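PDB 6OTV: putative isomerase YbhH from Escherichia coli, which probably works as an isomerase of the PrpF family, related in fold to diaminopimelate epimerase, on a substrate that is not established. Local coordinates for residues Ala222-Ile227 with Arg266-His271; Pro197-Pro202 with Glu228-Gln233; Glu204-Thr209 with Pro251-Pro256; Asn264-Tyr267 with Ser272-Arg275. One frame throughout, in Å; residues are numbered along the deposited sequence.

Interaction 1: Ala222-Ile227 with Arg266-His271; sequences ALLARI and RYFMPH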
loop_
_atom_site.group_PDB
_atom_site.type_symbol
_atom_site.label_atom_id
_atom_site.label_comp_id
_atom_site.label_asym_id
_atom_site.label_seq_id
_atom_site.Cartn_x
_atom_site.Cartn_y
_atom_site.Cartn_z
ATOM N N ALA A 222 5.463 16.345 41.076
ATOM C CA ALA A 222 4.627 15.265 41.589
ATOM C C ALA A 222 3.713 14.710 40.500
ATOM O O ALA A 222 3.448 13.503 40.463
ATOM C CB ALA A 222 3.812 15.755 42.785
ATOM N N LEU A 223 3.225 15.574 39.604
ATOM C CA LEU A 223 2.421 15.104 38.477
ATOM C C LEU A 223 3.259 14.278 37.509
ATOM O O LEU A 223 2.827 13.215 37.050
ATOM C CB LEU A 223 1.783 16.288 37.749
ATOM C CG LEU A 223 1.160 15.973 36.384
ATOM C CD1 LEU A 223 -0.042 15.045 36.529
ATOM C CD2 LEU A 223 0.777 17.249 35.650
ATOM N N LEU A 224 4.463 14.759 37.183
ATOM C CA LEU A 224 5.333 14.027 36.269
ATOM C C LEU A 224 5.710 12.663 36.828
ATOM O O LEU A 224 5.937 11.719 36.062
ATOM C CB LEU A 224 6.588 14.848 35.971
ATOM C CG LEU A 224 6.357 16.242 35.382
ATOM C CD1 LEU A 224 7.686 16.912 35.066
ATOM C CD2 LEU A 224 5.475 16.174 34.141
ATOM N N ALA A 225 5.778 12.537 38.154
ATOM C CA ALA A 225 6.039 11.234 38.756
ATOM C C ALA A 225 4.837 10.310 38.607
ATOM O O ALA A 225 4.990 9.137 38.249
ATOM C CB ALA A 225 6.412 11.401 40.229
ATOM N N ARG A 226 3.631 10.823 38.877
ATOM C CA ARG A 226 2.430 10.011 38.713
ATOM C C ARG A 226 2.227 9.596 37.262
ATOM O O ARG A 226 1.745 8.489 36.995
ATOM C CB ARG A 226 1.205 10.769 39.227
ATOM C CG ARG A 226 0.968 10.617 40.718
ATOM C CD ARG A 226 -0.344 11.257 41.146
ATOM N NE ARG A 226 -0.794 10.760 42.445
ATOM C CZ ARG A 226 -0.429 11.273 43.616
ATOM N NH1 ARG A 226 0.399 12.307 43.662
ATOM N NH2 ARG A 226 -0.891 10.751 44.745
ATOM N N ILE A 227 2.592 10.463 36.315
ATOM C CA ILE A 227 2.480 10.109 34.904
ATOM C C ILE A 227 3.463 8.998 34.553
ATOM O O ILE A 227 3.118 8.053 33.833
ATOM C CB ILE A 227 2.687 11.356 34.024
ATOM C CG1 ILE A 227 1.529 12.338 34.204
ATOM C CG2 ILE A 227 2.823 10.965 32.562
ATOM C CD1 ILE A 227 1.655 13.593 33.365
ATOM N N ARG A 266 -3.084 17.207 26.424
ATOM C CA ARG A 266 -1.737 17.623 26.801
ATOM C C ARG A 266 -0.807 16.466 26.463
ATOM O O ARG A 266 -0.884 15.403 27.088
ATOM C CB ARG A 266 -1.655 17.991 28.284
ATOM C CG ARG A 266 -2.369 19.289 28.638
ATOM C CD ARG A 266 -1.761 20.464 27.885
ATOM N NE ARG A 266 -2.426 21.731 28.186
ATOM C CZ ARG A 266 -3.437 22.238 27.485
ATOM N NH1 ARG A 266 -3.920 21.588 26.433
ATOM N NH2 ARG A 266 -3.970 23.402 27.835
ATOM N N TYR A 267 0.062 16.674 25.478
ATOM C CA TYR A 267 0.847 15.609 24.862
ATOM C C TYR A 267 2.240 15.576 25.480
ATOM O O TYR A 267 3.000 16.542 25.358
ATOM C CB TYR A 267 0.922 15.834 23.350
ATOM C CG TYR A 267 1.514 14.700 22.540
ATOM C CD1 TYR A 267 0.799 13.531 22.318
ATOM C CD2 TYR A 267 2.773 14.818 21.962
ATOM C CE1 TYR A 267 1.331 12.497 21.564
ATOM C CE2 TYR A 267 3.314 13.790 21.205
ATOM C CZ TYR A 267 2.588 12.632 21.009
ATOM O OH TYR A 267 3.121 11.607 20.258
ATOM N N PHE A 268 2.579 14.469 26.132
ATOM C CA PHE A 268 3.875 14.322 26.781
ATOM C C PHE A 268 4.815 13.489 25.916
ATOM O O PHE A 268 4.407 12.486 25.323
ATOM C CB PHE A 268 3.715 13.705 28.171
ATOM C CG PHE A 268 3.172 14.669 29.189
ATOM C CD1 PHE A 268 4.031 15.422 29.975
ATOM C CD2 PHE A 268 1.805 14.844 29.344
ATOM C CE1 PHE A 268 3.536 16.318 30.908
ATOM C CE2 PHE A 268 1.305 15.739 30.275
ATOM C CZ PHE A 268 2.171 16.477 31.057
ATOM N N MET A 269 6.089 13.903 25.862
ATOM C CA MET A 269 6.999 13.418 24.828
ATOM C C MET A 269 8.191 12.586 25.299
ATOM O O MET A 269 9.275 12.717 24.716
ATOM C CB MET A 269 7.547 14.611 24.041
ATOM C CG MET A 269 6.507 15.628 23.609
ATOM S SD MET A 269 7.267 17.134 22.962
ATOM C CE MET A 269 8.078 17.770 24.425
ATOM N N PRO A 270 8.069 11.709 26.313
ATOM C CA PRO A 270 7.015 11.356 27.268
ATOM C C PRO A 270 7.152 12.090 28.596
ATOM O O PRO A 270 6.272 11.990 29.449
ATOM C CB PRO A 270 7.213 9.845 27.464
ATOM C CG PRO A 270 8.413 9.462 26.625
ATOM C CD PRO A 270 9.155 10.723 26.372
ATOM N N HIS A 271 8.253 12.821 28.762
ATOM C CA HIS A 271 8.547 13.490 30.023
ATOM C C HIS A 271 8.043 14.930 30.041
ATOM O O HIS A 271 7.405 15.352 31.010
ATOM C CB HIS A 271 10.054 13.452 30.299
ATOM C CG HIS A 271 10.672 12.099 30.120
ATOM N ND1 HIS A 271 10.289 11.000 30.858
ATOM C CD2 HIS A 271 11.653 11.671 29.291
ATOM C CE1 HIS A 271 11.004 9.952 30.488
ATOM N NE2 HIS A 271 11.839 10.333 29.538
#
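The backbone N of I227, whose side chain meets F268 across the contact, donates to L223 O at 2.9 Å, a regular bond within helix 221-237. No hydrogen bond passes between the two segments, and what joins them is apolar. I227 CD1 lies over one face of the F268 ring in a CH-pi contact, 3.9 Å from the centroid and 20° off the ring normal. The methyl is displaced toward the far end of the ring, where it comes within 3.7 Å of F268 CZ. An isoleucine suits this place because its unbranched arm, CG1 anti to the carbonyl carbon and the next torsion fully extended, carries one slim methyl away from the helix.

In the PrpF fold, whose clan includes diaminopimelate epimerase, helix 221-237 packs here against the loop that leaves strand 263-267. L224, one turn earlier on the helix, sets CD2 obliquely to the F268 ring, 3.8 Å from CE1. The same methyl is also 3.8 Å from H271 O, touching ring and carbonyl at once. The directions of both aliphatic side chains cross that of the phenylalanine at roughly a right angle. The loop doubles back through a cis peptide bond before P270, and P270 CD lies 3.9 Å above one face of the H271 ring. H271 ND1 also makes a weak hydrogen bond to E228 OE2 on the helix, while L206 touches I227.

Interaction 2: Pro197-Pro202 with Glu228-Gln233; sequences PVVIIP and ESIRLQ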
loop_
_atom_site.group_PDB
_atom_site.type_symbol
_atom_site.label_atom_id
_atom_site.label_comp_id
_atom_site.label_asym_id
_atom_site.label_seq_id
_atom_site.Cartn_x
_atom_site.Cartn_y
_atom_site.Cartn_z
ATOM N N PRO A 197 2.059 4.663 19.667
ATOM C CA PRO A 197 1.605 4.070 20.935
ATOM C C PRO A 197 1.440 5.159 21.985
ATOM O O PRO A 197 2.394 5.865 22.314
ATOM C CB PRO A 197 2.734 3.098 21.300
ATOM C CG PRO A 197 3.516 2.906 20.039
ATOM C CD PRO A 197 3.398 4.189 19.284
ATOM N N VAL A 198 0.220 5.306 22.497
ATOM C CA VAL A 198 -0.071 6.303 23.519
ATOM C C VAL A 198 -0.885 5.657 24.629
ATOM O O VAL A 198 -1.573 4.652 24.423
ATOM C CB VAL A 198 -0.826 7.534 22.956
ATOM C CG1 VAL A 198 -0.041 8.191 21.826
ATOM C CG2 VAL A 198 -2.227 7.148 22.503
ATOM N N VAL A 199 -0.795 6.246 25.818
ATOM C CA VAL A 199 -1.649 5.890 26.943
ATOM C C VAL A 199 -2.476 7.122 27.284
ATOM O O VAL A 199 -1.928 8.176 27.632
ATOM C CB VAL A 199 -0.838 5.387 28.151
ATOM C CG1 VAL A 199 0.398 6.247 28.376
ATOM C CG2 VAL A 199 -1.707 5.345 29.397
ATOM N N ILE A 200 -3.791 6.995 27.157
ATOM C CA ILE A 200 -4.703 8.122 27.298
ATOM C C ILE A 200 -5.187 8.174 28.740
ATOM O O ILE A 200 -5.808 7.226 29.230
ATOM C CB ILE A 200 -5.874 7.999 26.313
ATOM C CG1 ILE A 200 -5.341 8.054 24.881
ATOM C CG2 ILE A 200 -6.908 9.084 26.563
ATOM C CD1 ILE A 200 -6.346 7.672 23.841
ATOM N N ILE A 201 -4.895 9.279 29.420
ATOM C CA ILE A 201 -5.157 9.436 30.845
ATOM C C ILE A 201 -6.044 10.658 31.031
ATOM O O ILE A 201 -5.694 11.740 30.555
ATOM C CB ILE A 201 -3.862 9.595 31.662
ATOM C CG1 ILE A 201 -2.860 8.498 31.298
ATOM C CG2 ILE A 201 -4.171 9.596 33.157
ATOM C CD1 ILE A 201 -1.463 8.753 31.815
ATOM N N PRO A 202 -7.186 10.542 31.710
ATOM C CA PRO A 202 -7.977 11.737 32.038
ATOM C C PRO A 202 -7.218 12.646 32.995
ATOM O O PRO A 202 -6.723 12.206 34.036
ATOM C CB PRO A 202 -9.242 11.161 32.687
ATOM C CG PRO A 202 -9.303 9.738 32.223
ATOM C CD PRO A 202 -7.879 9.299 32.086
ATOM N N GLU A 228 4.696 9.084 35.060
ATOM C CA GLU A 228 5.698 8.065 34.756
ATOM C C GLU A 228 5.304 6.707 35.322
ATOM O O GLU A 228 5.510 5.677 34.669
ATOM C CB GLU A 228 7.064 8.492 35.294
ATOM C CG GLU A 228 7.853 9.370 34.343
ATOM C CD GLU A 228 8.292 8.624 33.097
ATOM O OE1 GLU A 228 8.466 7.388 33.170
ATOM O OE2 GLU A 228 8.459 9.272 32.045
ATOM N N SER A 229 4.744 6.685 36.534
ATOM C CA SER A 229 4.292 5.426 37.120
ATOM C C SER A 229 3.300 4.718 36.208
ATOM O O SER A 229 3.339 3.492 36.064
ATOM C CB SER A 229 3.666 5.682 38.492
ATOM O OG SER A 229 3.011 4.524 38.978
ATOM N N ILE A 230 2.407 5.479 35.575
ATOM C CA ILE A 230 1.432 4.879 34.675
ATOM C C ILE A 230 2.069 4.523 33.335
ATOM O O ILE A 230 1.696 3.520 32.716
ATOM C CB ILE A 230 0.231 5.823 34.498
ATOM C CG1 ILE A 230 -0.312 6.250 35.862
ATOM C CG2 ILE A 230 -0.864 5.154 33.682
ATOM C CD1 ILE A 230 -1.424 7.274 35.785
ATOM N N ARG A 231 3.041 5.315 32.873
ATOM C CA ARG A 231 3.638 5.059 31.564
ATOM C C ARG A 231 4.492 3.799 31.581
ATOM O O ARG A 231 4.379 2.950 30.688
ATOM C CB ARG A 231 4.472 6.255 31.111
ATOM C CG ARG A 231 5.012 6.081 29.700
ATOM C CD ARG A 231 5.911 7.225 29.291
ATOM N NE ARG A 231 7.246 7.120 29.870
ATOM C CZ ARG A 231 8.266 6.499 29.286
ATOM N NH1 ARG A 231 8.109 5.923 28.101
ATOM N NH2 ARG A 231 9.447 6.454 29.887
ATOM N N LEU A 232 5.372 3.672 32.579
ATOM C CA LEU A 232 6.167 2.454 32.709
ATOM C C LEU A 232 5.269 1.232 32.845
ATOM O O LEU A 232 5.550 0.176 32.268
ATOM C CB LEU A 232 7.106 2.564 33.912
ATOM C CG LEU A 232 8.036 3.779 33.986
ATOM C CD1 LEU A 232 8.784 3.800 35.310
ATOM C CD2 LEU A 232 9.010 3.792 32.820
ATOM N N GLN A 233 4.172 1.366 33.592
ATOM C CA GLN A 233 3.243 0.254 33.757
ATOM C C GLN A 233 2.493 -0.037 32.461
ATOM O O GLN A 233 2.243 -1.202 32.131
ATOM C CB GLN A 233 2.269 0.564 34.893
ATOM C CG GLN A 233 2.041 -0.583 35.866
ATOM C CD GLN A 233 1.251 -0.156 37.092
ATOM O OE1 GLN A 233 1.377 0.976 37.564
ATOM N NE2 GLN A 233 0.425 -1.059 37.609
#
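Strand 197-202 runs past helix 221-237 with its backbone nearest at V199 and R231, whose CA atoms are 7.1 Å apart. This is helix-on-sheet packing in the diaminopimelate-epimerase-like fold: V199 and I201 look toward helix 221-237, whereas V198 and I200 face helix 279-290, so the strand is covered by helices on both sides. Beta-branched residues fit such a strand and offer short, stiff branches to the helix.

I201 and I230 reach toward each other tip to tip, I201 CD1 lying 4.1 Å from I230 CG2. That CG2 is anti to the backbone N (chi1 of I230 -52°, measured to CG1), which places the short branch on the strand side. The same methyl receives V199 CG2 more loosely, at 4.4 Å. Nothing polar passes between the segments.

R231 comes near the strand without touching it, and its guanidinium turns elsewhere, where NH2 bonds to V243 O and NH1 weakly to M246 O. One helical turn back is its acidic partner, E228, whose OE2 is met by two groups. Besides the weak bond from H271 ND1, it accepts from R231 NE in a long salt bridge of 3.3 Å, the nitrogen standing 38° above the carboxylate plane.

Interaction 3: Glu204-Thr209 with Pro251-Pro256; sequences EYLGKT and PVLISP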
loop_
_atom_site.group_PDB
_atom_site.type_symbol
_atom_site.label_atom_id
_atom_site.label_comp_id
_atom_site.label_asym_id
_atom_site.label_seq_id
_atom_site.Cartn_x
_atom_site.Cartn_y
_atom_site.Cartn_z
ATOM N N GLU A 204 -8.269 14.948 34.984
ATOM C CA GLU A 204 -8.888 15.150 36.290
ATOM C C GLU A 204 -8.531 14.041 37.271
ATOM O O GLU A 204 -8.494 14.281 38.483
ATOM C CB GLU A 204 -10.406 15.263 36.142
ATOM C CG GLU A 204 -10.859 16.537 35.448
ATOM C CD GLU A 204 -12.367 16.634 35.327
ATOM O OE1 GLU A 204 -13.073 15.838 35.980
ATOM O OE2 GLU A 204 -12.849 17.504 34.573
ATOM N N TYR A 205 -8.260 12.832 36.781
ATOM C CA TYR A 205 -7.880 11.754 37.686
ATOM C C TYR A 205 -6.487 11.937 38.268
ATOM O O TYR A 205 -6.143 11.251 39.235
ATOM C CB TYR A 205 -7.983 10.406 36.974
ATOM C CG TYR A 205 -9.344 9.764 37.118
ATOM C CD1 TYR A 205 -10.335 9.959 36.162
ATOM C CD2 TYR A 205 -9.642 8.972 38.220
ATOM C CE1 TYR A 205 -11.582 9.373 36.297
ATOM C CE2 TYR A 205 -10.882 8.383 38.365
ATOM C CZ TYR A 205 -11.849 8.586 37.403
ATOM O OH TYR A 205 -13.084 7.996 37.552
ATOM N N LEU A 206 -5.684 12.847 37.716
ATOM C CA LEU A 206 -4.391 13.196 38.289
ATOM C C LEU A 206 -4.421 14.558 38.973
ATOM O O LEU A 206 -3.366 15.157 39.199
ATOM C CB LEU A 206 -3.305 13.163 37.214
ATOM C CG LEU A 206 -3.083 11.816 36.520
ATOM C CD1 LEU A 206 -1.853 11.876 35.632
ATOM C CD2 LEU A 206 -2.962 10.685 37.537
ATOM N N GLY A 207 -5.611 15.059 39.302
ATOM C CA GLY A 207 -5.722 16.327 39.995
ATOM C C GLY A 207 -5.469 17.545 39.139
ATOM O O GLY A 207 -5.140 18.607 39.673
ATOM N N LYS A 208 -5.615 17.424 37.822
ATOM C CA LYS A 208 -5.371 18.519 36.898
ATOM C C LYS A 208 -6.626 18.803 36.086
ATOM O O LYS A 208 -7.418 17.900 35.799
ATOM C CB LYS A 208 -4.201 18.199 35.956
ATOM C CG LYS A 208 -2.850 18.185 36.648
ATOM C CD LYS A 208 -2.555 19.544 37.256
ATOM C CE LYS A 208 -1.256 19.534 38.021
ATOM N NZ LYS A 208 -0.915 20.878 38.567
ATOM N N THR A 209 -6.808 20.076 35.725
ATOM C CA THR A 209 -7.906 20.425 34.830
ATOM C C THR A 209 -7.633 19.945 33.414
ATOM O O THR A 209 -8.568 19.577 32.691
ATOM C CB THR A 209 -8.133 21.936 34.823
ATOM O OG1 THR A 209 -7.051 22.571 34.128
ATOM C CG2 THR A 209 -8.201 22.476 36.243
ATOM N N PRO A 251 2.436 9.465 26.855
ATOM C CA PRO A 251 1.238 9.697 27.671
ATOM C C PRO A 251 0.530 10.976 27.254
ATOM O O PRO A 251 1.165 11.977 26.909
ATOM C CB PRO A 251 1.789 9.793 29.099
ATOM C CG PRO A 251 3.205 10.216 28.928
ATOM C CD PRO A 251 3.678 9.619 27.634
ATOM N N VAL A 252 -0.801 10.925 27.264
ATOM C CA VAL A 252 -1.640 12.041 26.838
ATOM C C VAL A 252 -2.679 12.305 27.916
ATOM O O VAL A 252 -3.508 11.435 28.209
ATOM C CB VAL A 252 -2.337 11.768 25.495
ATOM C CG1 VAL A 252 -3.216 12.950 25.134
ATOM C CG2 VAL A 252 -1.313 11.488 24.402
ATOM N N LEU A 253 -2.642 13.501 28.497
ATOM C CA LEU A 253 -3.702 13.941 29.392
ATOM C C LEU A 253 -4.849 14.518 28.570
ATOM O O LEU A 253 -4.630 15.367 27.702
ATOM C CB LEU A 253 -3.177 14.982 30.378
ATOM C CG LEU A 253 -2.056 14.539 31.319
ATOM C CD1 LEU A 253 -1.761 15.633 32.331
ATOM C CD2 LEU A 253 -2.434 13.245 32.020
ATOM N N ILE A 254 -6.068 14.050 28.830
ATOM C CA ILE A 254 -7.227 14.496 28.068
ATOM C C ILE A 254 -8.239 15.150 28.998
ATOM O O ILE A 254 -8.324 14.846 30.192
ATOM C CB ILE A 254 -7.888 13.350 27.272
ATOM C CG1 ILE A 254 -8.485 12.302 28.211
ATOM C CG2 ILE A 254 -6.886 12.719 26.315
ATOM C CD1 ILE A 254 -9.479 11.382 27.534
ATOM N N SER A 255 -9.008 16.067 28.423
ATOM C CA SER A 255 -10.077 16.781 29.102
ATOM C C SER A 255 -11.028 17.303 28.037
ATOM O O SER A 255 -10.662 17.357 26.857
ATOM C CB SER A 255 -9.523 17.933 29.961
ATOM O OG SER A 255 -8.900 18.922 29.161
ATOM N N PRO A 256 -12.255 17.673 28.407
ATOM C CA PRO A 256 -13.197 18.174 27.399
ATOM C C PRO A 256 -12.661 19.414 26.698
ATOM O O PRO A 256 -11.861 20.173 27.249
ATOM C CB PRO A 256 -14.456 18.495 28.213
ATOM C CG PRO A 256 -14.350 17.635 29.425
ATOM C CD PRO A 256 -12.886 17.560 29.736
#
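L206 and L253 meet methyl to methyl, L206 CD1 lying 3.9 Å from L253 CD2, with the two side chains crossing at about a right angle. Here the irregular connection that follows strand 197-202 folds back over strand 250-255, the neighbour of strands 197-202 and 263-267 in the diaminopimelate-epimerase-like fold. Each leucine holds CG anti to its carbonyl carbon, chi1 -61° in both, and spreads its branched end among apolar neighbours. I201 touches both of them, while L223 and I227 of helix 221-237 close on L206, and F268 lies against L253.

The second point of touch joins backbone to side chain, T209 O resting 3.3 Å from S255 CB. The hydroxyl is not bonded to this carbonyl, for S255 OG stays 3.6 Å from T209 O. Serine suits the place because it has no bulk beyond OG and because that oxygen, set between the backbone N and the carbonyl carbon by a first torsion of 64°, is hydrogen-bonded to N264 ND2 on the adjacent strand.

Further out, several bonds position the connection. T209 N donates to E212 OE2, and T209 OG1 pairs with Y211 N, while the hydroxyl of Y211 bonds to P256 O. K208 NZ forms a salt bridge with D220, so the loop is tied to the residue just before helix 221-237. Between L206 and K208 the chain turns at G207, whose positive phi of 75° is easily adopted by a residue without a side chain. Just there the short 3-10 turn is closed by G207 N, which donates to E204 O at 3.1 Å.

Interaction 4: Asn264-Tyr267 with Ser272-Arg275; sequences NVRY and SCHR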
loop_
_atom_site.group_PDB
_atom_site.type_symbol
_atom_site.label_atom_id
_atom_site.label_comp_id
_atom_site.label_asym_id
_atom_site.label_seq_id
_atom_site.Cartn_x
_atom_site.Cartn_y
_atom_site.Cartn_z
ATOM N N ASN A 264 -9.689 18.137 24.421
ATOM C CA ASN A 264 -8.484 18.898 24.712
ATOM C C ASN A 264 -7.423 17.946 25.249
ATOM O O ASN A 264 -7.727 17.052 26.044
ATOM C CB ASN A 264 -8.769 20.012 25.725
ATOM C CG ASN A 264 -7.504 20.655 26.259
ATOM O OD1 ASN A 264 -6.870 21.468 25.583
ATOM N ND2 ASN A 264 -7.130 20.292 27.479
ATOM N N VAL A 265 -6.177 18.123 24.809
ATOM C CA VAL A 265 -5.124 17.175 25.147
ATOM C C VAL A 265 -3.882 17.916 25.627
ATOM O O VAL A 265 -3.652 19.084 25.303
ATOM C CB VAL A 265 -4.762 16.245 23.961
ATOM C CG1 VAL A 265 -5.996 15.508 23.445
ATOM C CG2 VAL A 265 -4.084 17.028 22.847
ATOM N N ARG A 266 -3.084 17.207 26.424
ATOM C CA ARG A 266 -1.737 17.623 26.801
ATOM C C ARG A 266 -0.807 16.466 26.463
ATOM O O ARG A 266 -0.884 15.403 27.088
ATOM C CB ARG A 266 -1.655 17.991 28.284
ATOM C CG ARG A 266 -2.369 19.289 28.638
ATOM C CD ARG A 266 -1.761 20.464 27.885
ATOM N NE ARG A 266 -2.426 21.731 28.186
ATOM C CZ ARG A 266 -3.437 22.238 27.485
ATOM N NH1 ARG A 266 -3.920 21.588 26.433
ATOM N NH2 ARG A 266 -3.970 23.402 27.835
ATOM N N TYR A 267 0.062 16.674 25.478
ATOM C CA TYR A 267 0.847 15.609 24.862
ATOM C C TYR A 267 2.240 15.576 25.480
ATOM O O TYR A 267 3.000 16.542 25.358
ATOM C CB TYR A 267 0.922 15.834 23.350
ATOM C CG TYR A 267 1.514 14.700 22.540
ATOM C CD1 TYR A 267 0.799 13.531 22.318
ATOM C CD2 TYR A 267 2.773 14.818 21.962
ATOM C CE1 TYR A 267 1.331 12.497 21.564
ATOM C CE2 TYR A 267 3.314 13.790 21.205
ATOM C CZ TYR A 267 2.588 12.632 21.009
ATOM O OH TYR A 267 3.121 11.607 20.258
ATOM N N SER A 272 8.319 15.693 28.989
ATOM C CA SER A 272 7.915 17.088 28.903
ATOM C C SER A 272 6.607 17.224 28.131
ATOM O O SER A 272 6.230 16.357 27.340
ATOM C CB SER A 272 9.002 17.933 28.234
ATOM O OG SER A 272 10.173 17.979 29.028
ATOM N N CYS A 273 5.921 18.340 28.364
ATOM C CA CYS A 273 4.643 18.611 27.721
ATOM C C CYS A 273 4.879 19.307 26.383
ATOM O O CYS A 273 5.530 20.356 26.328
ATOM C CB CYS A 273 3.750 19.463 28.623
ATOM S SG CYS A 273 2.085 19.750 27.960
ATOM N N HIS A 274 4.355 18.712 25.312
ATOM C CA HIS A 274 4.437 19.310 23.986
ATOM C C HIS A 274 3.731 20.663 23.977
ATOM O O HIS A 274 2.638 20.816 24.531
ATOM C CB HIS A 274 3.799 18.363 22.960
ATOM C CG HIS A 274 4.253 18.573 21.545
ATOM N ND1 HIS A 274 4.159 19.787 20.899
ATOM C CD2 HIS A 274 4.763 17.705 20.638
ATOM C CE1 HIS A 274 4.613 19.665 19.664
ATOM N NE2 HIS A 274 4.985 18.411 19.480
ATOM N N ARG A 275 4.373 21.658 23.358
ATOM C CA ARG A 275 3.764 22.978 23.224
ATOM C C ARG A 275 2.560 22.965 22.291
ATOM O O ARG A 275 1.708 23.856 22.380
ATOM C CB ARG A 275 4.800 23.984 22.722
ATOM C CG ARG A 275 6.057 24.053 23.577
ATOM C CD ARG A 275 5.984 25.177 24.600
ATOM N NE ARG A 275 6.503 26.437 24.070
ATOM C CZ ARG A 275 5.754 27.384 23.513
ATOM N NH1 ARG A 275 4.442 27.222 23.409
ATOM N NH2 ARG A 275 6.318 28.496 23.061
HETATM O O HOH W 1 0.563 19.080 24.455
#
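The rings of Y267 and H274 lie oblique to each other, neither stacked nor edge-to-face, with planes at 57° and centroids 5.9 Å apart. They touch where CD2 of Y267 meets CD2 of H274 at 3.7 Å, and H274 CB lies in plane at the edge of the tyrosine ring. The two side chains as a whole cross obliquely. L277, K250 and V252 also pack on Y267.

The contact belongs to the loop after strand 263-267 of the diaminopimelate-epimerase-like fold, which returns alongside the end of that strand. The return is held by one short bond: H274 N donates to Y267 O at 2.6 Å, nearly straight (169°) and almost along the C=O axis. C273 CA adds a CA-H...O contact to the same oxygen. A water completes the join, accepting from Y267 N and donating to H274 O. The imidazole has its own tie, ND1 being bonded to A276 N.

C273 SG touches R266 CD at 3.9 Å; a thiol, compact and only weakly polar, sits comfortably against an arginine's methylenes and the nearby P214 and L217. The bend of the arginine at its second torsion carries the guanidinium back past V265 and N264, and NE donates to E212 O of a neighbouring loop. NH1 is shared by two acceptors, N264 OD1 at 3.1 Å and V265 O at 2.8 Å, the latter close to the guanidinium plane while the nitrogen stands 42° above the plane of that carbonyl.

The four contacts surround neighbouring strands 197-202, 250-255 and 263-267. Interactions 1 and 2 use successive parts of helix 221-237, their centres 9 Å apart. Backbone bonds join the strands: I201 N lies 2.8 Å from V252 O between interactions 2 and 3, and R266 N 2.7 Å from L253 O between interactions 3 and 4. Interactions 1 and 4 share R266 and Y267, and M269 SD lies 3.5 Å from H274 CD2. At interaction 4, acetate and phosphate ions lie about 4 Å from the side chains of Y267 and H274 respectively; both probably come from the crystallisation liquor, though they may mark a pocket.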